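Local atomic coordinates of alkaline serine protease (Pseudoalteromonas sp., PDB entry 1Y9Z), a protein that probably hydrolyses peptide bonds in proteins as a cold-adapted serine protease of the subtilisin family. Residues A[64-69]-A[364-370]; A[201-205]-A[317-321]. All blocks are in the same frame, centred on the assembly; numbering follows the deposited sequence.

Contact 1 (A[64-69]-A[364-370]); sequences AHGTHV and YYNGTSM. With PMS (phenylmethanesulfonic acid), chain H.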
ATOM      1  N   ALA A  64       4.257 -12.746   2.817  1.00  9.92           N
ATOM      2  CA  ALA A  64       3.138 -12.245   2.017  1.00  9.15           C
ATOM      3  C   ALA A  64       3.326 -10.948   1.236  1.00 10.35           C
ATOM      4  O   ALA A  64       2.414 -10.516   0.529  1.00  9.13           O
ATOM      5  CB  ALA A  64       1.916 -12.104   2.917  1.00  9.49           C
ATOM      6  N   HIS A  65       4.497 -10.332   1.342  1.00  9.27           N
ATOM      7  CA  HIS A  65       4.746  -9.063   0.664  1.00  9.34           C
ATOM      8  C   HIS A  65       4.393  -9.058  -0.825  1.00  8.33           C
ATOM      9  O   HIS A  65       3.664  -8.176  -1.292  1.00  7.84           O
ATOM     10  CB  HIS A  65       6.209  -8.657   0.867  1.00 10.32           C
ATOM     11  CG  HIS A  65       6.514  -7.250   0.456  1.00 12.52           C
ATOM     12  ND1 HIS A  65       6.964  -6.924  -0.805  1.00 13.08           N
ATOM     13  CD2 HIS A  65       6.433  -6.085   1.140  1.00 13.46           C
ATOM     14  CE1 HIS A  65       7.151  -5.618  -0.879  1.00 13.54           C
ATOM     15  NE2 HIS A  65       6.835  -5.085   0.288  1.00 14.17           N
ATOM     16  N   GLY A  66       4.898 -10.044  -1.559  1.00  8.50           N
ATOM     17  CA  GLY A  66       4.633 -10.125  -2.986  1.00  8.86           C
ATOM     18  C   GLY A  66       3.170 -10.308  -3.326  1.00  7.79           C
ATOM     19  O   GLY A  66       2.709  -9.872  -4.383  1.00  8.25           O
ATOM     20  N   THR A  67       2.438 -10.962  -2.433  1.00  8.70           N
ATOM     21  CA  THR A  67       1.018 -11.202  -2.641  1.00  8.10           C
ATOM     22  C   THR A  67       0.240  -9.900  -2.449  1.00  7.93           C
ATOM     23  O   THR A  67      -0.740  -9.645  -3.150  1.00  8.97           O
ATOM     24  CB  THR A  67       0.517 -12.299  -1.674  1.00  7.82           C
ATOM     25  OG1 THR A  67       1.144 -13.544  -2.017  1.00  8.75           O
ATOM     26  CG2 THR A  67      -0.993 -12.460  -1.763  1.00  8.92           C
ATOM     27  N   HIS A  68       0.686  -9.072  -1.509  1.00  6.98           N
ATOM     28  CA  HIS A  68       0.037  -7.790  -1.259  1.00  7.99           C
ATOM     29  C   HIS A  68       0.273  -6.899  -2.486  1.00  8.06           C
ATOM     30  O   HIS A  68      -0.653  -6.282  -3.012  1.00  8.69           O
ATOM     31  CB  HIS A  68       0.624  -7.159   0.007  1.00  8.66           C
ATOM     32  CG  HIS A  68      -0.182  -6.019   0.548  1.00  8.02           C
ATOM     33  ND1 HIS A  68      -0.123  -4.746   0.022  1.00  8.51           N
ATOM     34  CD2 HIS A  68      -1.076  -5.966   1.566  1.00  8.44           C
ATOM     35  CE1 HIS A  68      -0.947  -3.958   0.691  1.00  8.46           C
ATOM     36  NE2 HIS A  68      -1.537  -4.673   1.633  1.00  7.89           N
ATOM     37  N   VAL A  69       1.519  -6.857  -2.945  1.00  7.79           N
ATOM     38  CA  VAL A  69       1.892  -6.078  -4.122  1.00  8.70           C
ATOM     39  C   VAL A  69       1.082  -6.542  -5.340  1.00  8.05           C
ATOM     40  O   VAL A  69       0.535  -5.722  -6.081  1.00  8.03           O
ATOM     41  CB  VAL A  69       3.409  -6.228  -4.395  1.00  8.41           C
ATOM     42  CG1 VAL A  69       3.768  -5.669  -5.761  1.00  9.17           C
ATOM     43  CG2 VAL A  69       4.199  -5.504  -3.306  1.00  8.98           C
ATOM     44  N   TYR A 364      -4.003  -4.326   5.743  1.00  9.57           N
ATOM     45  CA  TYR A 364      -3.520  -2.985   5.450  1.00  9.69           C
ATOM     46  C   TYR A 364      -2.009  -2.958   5.661  1.00  8.75           C
ATOM     47  O   TYR A 364      -1.514  -3.413   6.695  1.00  9.88           O
ATOM     48  CB  TYR A 364      -4.160  -1.956   6.386  1.00  9.40           C
ATOM     49  CG  TYR A 364      -5.546  -1.516   5.983  1.00 10.61           C
ATOM     50  CD1 TYR A 364      -6.680  -2.204   6.419  1.00 11.11           C
ATOM     51  CD2 TYR A 364      -5.722  -0.417   5.147  1.00 11.27           C
ATOM     52  CE1 TYR A 364      -7.959  -1.802   6.028  1.00 11.65           C
ATOM     53  CE2 TYR A 364      -6.986  -0.012   4.750  1.00 11.09           C
ATOM     54  CZ  TYR A 364      -8.101  -0.705   5.191  1.00 11.47           C
ATOM     55  OH  TYR A 364      -9.345  -0.291   4.775  1.00 11.09           O
ATOM     56  N   TYR A 365      -1.292  -2.439   4.667  1.00  9.43           N
ATOM     57  CA  TYR A 365       0.165  -2.297   4.716  1.00  9.14           C
ATOM     58  C   TYR A 365       0.523  -0.846   4.411  1.00  8.87           C
ATOM     59  O   TYR A 365      -0.245  -0.136   3.762  1.00  9.83           O
ATOM     60  CB  TYR A 365       0.861  -3.133   3.638  1.00  9.46           C
ATOM     61  CG  TYR A 365       1.091  -4.605   3.897  1.00  9.57           C
ATOM     62  CD1 TYR A 365       2.002  -5.308   3.110  1.00  9.80           C
ATOM     63  CD2 TYR A 365       0.390  -5.308   4.880  1.00  9.54           C
ATOM     64  CE1 TYR A 365       2.214  -6.666   3.280  1.00 11.22           C
ATOM     65  CE2 TYR A 365       0.599  -6.686   5.063  1.00  9.90           C
ATOM     66  CZ  TYR A 365       1.513  -7.351   4.252  1.00 10.61           C
ATOM     67  OH  TYR A 365       1.728  -8.702   4.388  1.00 12.17           O
ATOM     68  N   ASN A 366       1.707  -0.433   4.856  1.00  9.73           N
ATOM     69  CA  ASN A 366       2.233   0.910   4.592  1.00 10.13           C
ATOM     70  C   ASN A 366       3.567   0.721   3.882  1.00 10.46           C
ATOM     71  O   ASN A 366       4.295  -0.227   4.176  1.00 11.04           O
ATOM     72  CB  ASN A 366       2.566   1.669   5.879  1.00 10.31           C
ATOM     73  CG  ASN A 366       1.394   1.827   6.810  1.00 10.47           C
ATOM     74  OD1 ASN A 366       1.584   1.998   8.015  1.00 12.95           O
ATOM     75  ND2 ASN A 366       0.184   1.796   6.274  1.00  8.77           N
ATOM     76  N   GLY A 367       3.906   1.628   2.972  1.00  9.96           N
ATOM     77  CA  GLY A 367       5.198   1.524   2.322  1.00 10.13           C
ATOM     78  C   GLY A 367       5.304   2.017   0.900  1.00  9.28           C
ATOM     79  O   GLY A 367       4.312   2.082   0.173  1.00  9.63           O
ATOM     80  N   THR A 368       6.518   2.391   0.501  1.00 10.01           N
ATOM     81  CA  THR A 368       6.742   2.824  -0.868  1.00  9.92           C
ATOM     82  C   THR A 368       6.569   1.577  -1.735  1.00  9.58           C
ATOM     83  O   THR A 368       6.338   1.675  -2.936  1.00  8.91           O
ATOM     84  CB  THR A 368       8.162   3.423  -1.070  1.00  9.28           C
ATOM     85  OG1 THR A 368       9.155   2.529  -0.553  1.00  8.94           O
ATOM     86  CG2 THR A 368       8.270   4.766  -0.372  1.00  9.91           C
ATOM     87  N   SER A 369       6.665   0.404  -1.105  1.00 10.66           N
ATOM     88  CA  SER A 369       6.494  -0.870  -1.800  1.00 11.83           C
ATOM     89  C   SER A 369       5.032  -1.075  -2.172  1.00  9.57           C
ATOM     90  O   SER A 369       4.722  -1.920  -3.006  1.00  9.95           O
ATOM     91  CB  SER A 369       7.188  -1.825  -0.886  1.00 16.45           C
ATOM     92  OG  SER A 369       8.500  -2.080  -0.904  1.00 21.18           O
ATOM     93  N   MET A 370       4.142  -0.314  -1.532  1.00  8.95           N
ATOM     94  CA  MET A 370       2.705  -0.381  -1.799  1.00  8.58           C
ATOM     95  C   MET A 370       2.348   0.644  -2.877  1.00  8.20           C
ATOM     96  O   MET A 370       1.438   0.432  -3.678  1.00  9.23           O
ATOM     97  CB  MET A 370       1.900  -0.088  -0.525  1.00  8.45           C
ATOM     98  CG  MET A 370       1.728  -1.272   0.430  1.00  9.46           C
ATOM     99  SD  MET A 370       3.253  -2.001   1.081  1.00 10.20           S
ATOM    100  CE  MET A 370       3.481  -3.349  -0.055  1.00 12.50           C
TER
HETATM  101  C   PMS H 601      10.242  -2.533   1.280  1.00 26.89           C
HETATM  102  S   PMS H 601       9.710  -1.482  -0.094  1.00 23.22           S
HETATM  103  C1  PMS H 601      11.295  -3.597   0.879  1.00 29.13           C
HETATM  104  C2  PMS H 601      12.689  -3.247   0.984  1.00 30.04           C
HETATM  105  C3  PMS H 601      13.695  -4.200   0.625  1.00 30.45           C
HETATM  106  C4  PMS H 601      13.256  -5.501   0.163  1.00 31.23           C
HETATM  107  C5  PMS H 601      11.888  -5.852   0.056  1.00 29.68           C
HETATM  108  C6  PMS H 601      10.848  -4.933   0.404  1.00 30.20           C
HETATM  109  O2S PMS H 601      10.870  -1.256  -0.949  1.00 25.77           O
HETATM  110  O1S PMS H 601       9.215  -0.226   0.417  1.00 25.19           O
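This buried contact is the meeting of the catalytic histidine and serine in the subtilisin-like alpha/beta domain, where the N-terminal turn of helix 65-74 meets strand 362-365 and the start of helix 368-385. His65 and Ser369 each sit in the first turn of their helix, and Gly367 is the N-cap residue of the second. With Asp30, which hydrogen-bonds ND1 of His65, they make up the catalytic triad of the family. Ser369 is covalently modified: its OG lies 1.6 Å from S of phenylmethanesulfonic acid, whose ring atom C6 lies over one face of the His65 ring. His65 NE2 lies 3.6 Å from Ser369 OG and 3.5 Å from Ser369 CB, which sits at the ring edge.

Behind this pair, His68 and Tyr365 form an offset stack, their centroids 3.9 Å apart and planes at 2°; CB of Tyr365 adds a CH-pi contact over the same imidazole, and the NE2 atom of His68 is held by Glu363 O. Met370 fills the space between the histidines: its CE is 3.8 Å from His65 NE2 and 4.0 Å from Val69 CG2, while its CG is 3.8 Å from His68 CE1.

Across the interface the two segments are held by ring stacking and apolar contact, and the sulfonyl group on Ser369 implies a blocked nucleophile, consistent with an inhibited enzyme.

Contact 2 (A[201-205]-A[317-321]); sequences PGEAI and LQNPF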
ATOM      1  N   PRO A 201      -0.308   5.720  -3.898  1.00 10.14           N
ATOM      2  CA  PRO A 201      -0.895   5.440  -2.583  1.00 10.62           C
ATOM      3  C   PRO A 201       0.031   4.507  -1.797  1.00  9.43           C
ATOM      4  O   PRO A 201       0.359   3.418  -2.274  1.00  9.39           O
ATOM      5  CB  PRO A 201      -2.221   4.775  -2.941  1.00 10.16           C
ATOM      6  CG  PRO A 201      -2.583   5.435  -4.252  1.00 11.43           C
ATOM      7  CD  PRO A 201      -1.265   5.435  -4.982  1.00 10.96           C
ATOM      8  N   GLY A 202       0.448   4.926  -0.600  1.00  8.92           N
ATOM      9  CA  GLY A 202       1.356   4.105   0.186  1.00  9.16           C
ATOM     10  C   GLY A 202       1.141   4.034   1.690  1.00  9.54           C
ATOM     11  O   GLY A 202       1.957   3.445   2.398  1.00 10.30           O
ATOM     12  N   GLU A 203       0.068   4.638   2.189  1.00  9.47           N
ATOM     13  CA  GLU A 203      -0.235   4.585   3.619  1.00  9.76           C
ATOM     14  C   GLU A 203      -1.613   3.953   3.760  1.00 10.04           C
ATOM     15  O   GLU A 203      -2.562   4.369   3.096  1.00 11.26           O
ATOM     16  CB  GLU A 203      -0.242   5.991   4.231  1.00  9.65           C
ATOM     17  CG  GLU A 203      -0.678   6.066   5.703  1.00 10.49           C
ATOM     18  CD  GLU A 203       0.277   5.382   6.676  1.00 10.86           C
ATOM     19  OE1 GLU A 203       1.474   5.222   6.353  1.00 11.95           O
ATOM     20  OE2 GLU A 203      -0.165   5.018   7.787  1.00 10.76           O
ATOM     21  N   ALA A 204      -1.710   2.937   4.611  1.00 10.62           N
ATOM     22  CA  ALA A 204      -2.975   2.241   4.843  1.00 10.21           C
ATOM     23  C   ALA A 204      -3.531   1.686   3.535  1.00 10.26           C
ATOM     24  O   ALA A 204      -4.631   2.047   3.108  1.00 11.34           O
ATOM     25  CB  ALA A 204      -3.989   3.191   5.487  1.00 10.50           C
ATOM     26  N   ILE A 205      -2.758   0.804   2.906  1.00 10.11           N
ATOM     27  CA  ILE A 205      -3.155   0.189   1.645  1.00  8.92           C
ATOM     28  C   ILE A 205      -3.678  -1.229   1.875  1.00  9.31           C
ATOM     29  O   ILE A 205      -2.930  -2.123   2.270  1.00  8.70           O
ATOM     30  CB  ILE A 205      -1.961   0.131   0.653  1.00  8.26           C
ATOM     31  CG1 ILE A 205      -1.385   1.539   0.439  1.00  9.91           C
ATOM     32  CG2 ILE A 205      -2.404  -0.484  -0.667  1.00  8.92           C
ATOM     33  CD1 ILE A 205      -2.404   2.583   0.005  1.00  8.90           C
ATOM     34  N   LEU A 317      -6.167   8.589   5.929  1.00 13.40           N
ATOM     35  CA  LEU A 317      -6.231   7.354   6.696  1.00 12.12           C
ATOM     36  C   LEU A 317      -4.833   6.937   7.147  1.00 11.61           C
ATOM     37  O   LEU A 317      -3.927   6.762   6.325  1.00 11.33           O
ATOM     38  CB  LEU A 317      -6.861   6.239   5.857  1.00 11.66           C
ATOM     39  CG  LEU A 317      -7.045   4.887   6.552  1.00 10.77           C
ATOM     40  CD1 LEU A 317      -7.996   5.031   7.731  1.00 11.21           C
ATOM     41  CD2 LEU A 317      -7.591   3.881   5.552  1.00 11.41           C
ATOM     42  N   GLN A 318      -4.658   6.786   8.454  1.00 11.33           N
ATOM     43  CA  GLN A 318      -3.363   6.398   8.999  1.00 11.66           C
ATOM     44  C   GLN A 318      -3.375   4.984   9.578  1.00 12.18           C
ATOM     45  O   GLN A 318      -4.380   4.533  10.132  1.00 12.66           O
ATOM     46  CB  GLN A 318      -2.932   7.385  10.090  1.00 11.79           C
ATOM     47  CG  GLN A 318      -3.001   8.858   9.691  1.00 12.24           C
ATOM     48  CD  GLN A 318      -2.150   9.190   8.477  1.00 11.72           C
ATOM     49  OE1 GLN A 318      -0.992   8.782   8.384  1.00 12.54           O
ATOM     50  NE2 GLN A 318      -2.720   9.949   7.544  1.00 12.72           N
ATOM     51  N   ASN A 319      -2.246   4.295   9.435  1.00 11.62           N
ATOM     52  CA  ASN A 319      -2.057   2.937   9.943  1.00 11.34           C
ATOM     53  C   ASN A 319      -0.758   3.011  10.746  1.00 12.02           C
ATOM     54  O   ASN A 319       0.247   2.406  10.382  1.00 12.19           O
ATOM     55  CB  ASN A 319      -1.902   1.959   8.771  1.00  9.89           C
ATOM     56  CG  ASN A 319      -1.540   0.549   9.216  1.00 10.59           C
ATOM     57  OD1 ASN A 319      -0.950  -0.219   8.450  1.00 13.39           O
ATOM     58  ND2 ASN A 319      -1.899   0.198  10.442  1.00  9.86           N
ATOM     59  N   PRO A 320      -0.771   3.756  11.862  1.00 12.17           N
ATOM     60  CA  PRO A 320       0.415   3.917  12.704  1.00 13.24           C
ATOM     61  C   PRO A 320       0.714   2.781  13.664  1.00 14.11           C
ATOM     62  O   PRO A 320      -0.126   1.916  13.910  1.00 13.98           O
ATOM     63  CB  PRO A 320       0.113   5.203  13.452  1.00 12.81           C
ATOM     64  CG  PRO A 320      -1.349   5.039  13.747  1.00 14.10           C
ATOM     65  CD  PRO A 320      -1.915   4.498  12.428  1.00 12.83           C
ATOM     66  N   PHE A 321       1.926   2.793  14.204  1.00 14.99           N
ATOM     67  CA  PHE A 321       2.319   1.793  15.179  1.00 16.21           C
ATOM     68  C   PHE A 321       1.741   2.227  16.518  1.00 17.19           C
ATOM     69  O   PHE A 321       1.936   3.368  16.944  1.00 17.33           O
ATOM     70  CB  PHE A 321       3.843   1.709  15.312  1.00 16.51           C
ATOM     71  CG  PHE A 321       4.524   1.060  14.146  1.00 18.32           C
ATOM     72  CD1 PHE A 321       5.161   1.827  13.178  1.00 19.23           C
ATOM     73  CD2 PHE A 321       4.535  -0.325  14.018  1.00 19.33           C
ATOM     74  CE1 PHE A 321       5.801   1.225  12.097  1.00 19.15           C
ATOM     75  CE2 PHE A 321       5.172  -0.940  12.942  1.00 20.52           C
ATOM     76  CZ  PHE A 321       5.806  -0.162  11.979  1.00 20.07           C
TER
HETATM   77  O   HOH W   1      -3.901   6.860   3.677  1.00 12.17           O
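Here two loops meet at a domain boundary: residues 201-205 link strands 196-201 and 205-208 of the subtilisin-like core, while residues 317-321 lead into strand 321-323 of the inserted beta-barrel domain. The nearest CA atoms across the loops are those of Ala204 and Asn319, 5.2 Å apart.

The apolar part centres on Ala204. Its positive phi and psi (57° and 60°) mark a left-handed conformation, and its CB points toward the insert, 3.7 Å from Leu317 CG and 4.1 Å from Asn319 CB. Leu317 and Asn319 also touch Val232, so this small patch continues into strand 232-240 of the barrel.

Polar links flank it. A bridging water donates to both backbones, lying 2.9 Å from Glu203 O and 2.6 Å from Leu317 O. The Glu203 side chain bends across the gap, bringing its CG to 3.4 Å from Leu317 O, and its carboxylate accepts the direct bond between the loops: Asn319 N to Glu203 OE2, 2.8 Å, with an N-H...O angle of 161°.

In the fold
Contact 2 is nested inside the loop closed by contact 1, its core and insert segments both lying between His65 and Ser369 in sequence. The two contacts have centres about 11 Å apart and meet directly through the backbone: Gly367 N is 2.7 Å from Gly202 O, and Ile205 N is 2.8 Å from Tyr365 O, both probable hydrogen bonds. The second pair belongs to the short antiparallel sheet of strands 205-208 and 362-365. Segment 201-205 thus lies between the run leading to the modified serine and the insert. The Glu203 side chain is about 11 Å (nearest atoms) from the inhibitor group, so contact 2 lies outside its pocket and joins the active site through segment 364-370.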